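Side-chain contact in putative rubredoxin reductase (Rhodopseudomonas palustris, PDB 3FG2), which probably transfers electrons from NADH through its bound FAD to a ferredoxin, serving the CYP199A2 cytochrome P450 system: residues L251-A254 / A255-V259. Numbering follows the deposited sequence.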
loop_
_atom_site.group_PDB
_atom_site.type_symbol
_atom_site.label_atom_id
_atom_site.label_comp_id
_atom_site.label_asym_id
_atom_site.label_seq_id
_atom_site.Cartn_x
_atom_site.Cartn_y
_atom_site.Cartn_z
ATOM N N LEU A 251 -19.104 13.931 -6.704
ATOM C CA LEU A 251 -17.839 13.783 -7.422
ATOM C C LEU A 251 -17.765 12.382 -8.021
ATOM O O LEU A 251 -18.062 11.389 -7.347
ATOM C CB LEU A 251 -16.658 14.016 -6.481
ATOM C CG LEU A 251 -16.565 15.419 -5.873
ATOM C CD1 LEU A 251 -15.335 15.510 -4.976
ATOM C CD2 LEU A 251 -16.491 16.462 -6.986
ATOM N N PRO A 252 -17.392 12.281 -9.308
ATOM C CA PRO A 252 -17.298 10.967 -9.954
ATOM C C PRO A 252 -16.334 10.038 -9.223
ATOM O O PRO A 252 -15.268 10.461 -8.776
ATOM C CB PRO A 252 -16.821 11.308 -11.364
ATOM C CG PRO A 252 -17.411 12.670 -11.591
ATOM C CD PRO A 252 -17.139 13.361 -10.276
ATOM N N THR A 253 -16.721 8.778 -9.083
ATOM C CA THR A 253 -15.880 7.797 -8.409
ATOM C C THR A 253 -16.099 6.437 -9.031
ATOM O O THR A 253 -17.075 6.216 -9.740
ATOM C CB THR A 253 -16.220 7.669 -6.915
ATOM O OG1 THR A 253 -17.597 7.299 -6.771
ATOM C CG2 THR A 253 -15.967 8.972 -6.188
ATOM N N ALA A 254 -15.175 5.528 -8.766
ATOM C CA ALA A 254 -15.263 4.160 -9.254
ATOM C C ALA A 254 -14.378 3.448 -8.248
ATOM O O ALA A 254 -14.608 3.576 -7.044
ATOM C CB ALA A 254 -14.693 4.054 -10.658
ATOM N N ALA A 255 -13.375 2.714 -8.720
ATOM C CA ALA A 255 -12.448 2.052 -7.812
ATOM C C ALA A 255 -11.437 3.132 -7.403
ATOM O O ALA A 255 -10.242 3.021 -7.672
ATOM C CB ALA A 255 -11.745 0.908 -8.522
ATOM N N GLY A 256 -11.946 4.182 -6.766
ATOM C CA GLY A 256 -11.128 5.299 -6.334
ATOM C C GLY A 256 -11.820 6.593 -6.731
ATOM O O GLY A 256 -12.809 6.569 -7.471
ATOM N N ILE A 257 -11.325 7.721 -6.226
ATOM C CA ILE A 257 -11.898 9.025 -6.558
ATOM C C ILE A 257 -11.260 9.471 -7.873
ATOM O O ILE A 257 -10.046 9.645 -7.953
ATOM C CB ILE A 257 -11.586 10.070 -5.464
ATOM C CG1 ILE A 257 -11.968 9.515 -4.092
ATOM C CG2 ILE A 257 -12.355 11.368 -5.737
ATOM C CD1 ILE A 257 -11.656 10.455 -2.940
ATOM N N ILE A 258 -12.080 9.658 -8.901
ATOM C CA ILE A 258 -11.576 10.045 -10.213
ATOM C C ILE A 258 -10.986 11.449 -10.291
ATOM O O ILE A 258 -11.583 12.420 -9.826
ATOM C CB ILE A 258 -12.674 9.885 -11.291
ATOM C CG1 ILE A 258 -13.019 8.399 -11.454
ATOM C CG2 ILE A 258 -12.194 10.445 -12.624
ATOM C CD1 ILE A 258 -14.245 8.135 -12.318
ATOM N N VAL A 259 -9.794 11.525 -10.884
ATOM C CA VAL A 259 -9.065 12.779 -11.056
ATOM C C VAL A 259 -8.328 12.764 -12.403
ATOM O O VAL A 259 -8.037 11.696 -12.940
ATOM C CB VAL A 259 -8.042 12.990 -9.900
ATOM C CG1 VAL A 259 -8.768 13.087 -8.565
ATOM C CG2 VAL A 259 -7.045 11.844 -9.868
#
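Ile258 holds CG1 beside its own backbone N and anti to its carbonyl carbon (chi1 -66°), and its chain then runs extended to CD1. This brings CD1 up to the chain at Pro252-Ala254. CD1 lies 4.2 Å from Pro252 CB and 4.1 Å from Thr253 N. It also comes loosely alongside the methyl of Ala254. Thr253 places OG1 between its backbone N and carbonyl carbon (chi1 58°), which sets CG2 anti to the carbonyl carbon and beside the backbone N. CG2 therefore rests over the backbone of the returning chain, 4.1 Å from Ile257 CA. The two isoleucines serve different faces: Ile258 turns its CB toward residues 251-254, and Ile257 turns its CB away from them.

The backbone makes a tight reversal. Ala255 is the centre of an inverse gamma turn, in which Gly256 N gives a weak bond to Ala254 O at 2.7 Å. Just behind it, Ala254 N donates to Gly256 O at 2.9 Å, nearly straight and in the carbonyl plane. Thr253 CA makes a CA-H...O contact with the same oxygen, a minor addition to the N-H bond. Further along, Ile258 N reaches Pro252 O at 3.3 Å; this donor is tilted 31° from the carbonyl plane. Thr253 and Ile257 form a single beta bridge between these bonds. Gly256 takes a positive phi.

The hairpin-like turn leads from helix 244-248 into strand 257-259, within the pyridine nucleotide-disulphide oxidoreductase region. The side chain of Ile257 packs on Ala246 of that helix and Ala272 of strand 270-272, and it lies about 9 Å from the bound FAD. Thr253 touches Ala247. Ile257 forms backbone hydrogen bonds with Cys276 and Leu278, and Val259 with Leu278, which joins strand 257-259 to the parallel strand 277-281. Leu278 also meets the side chains of Ala254 and Ile258.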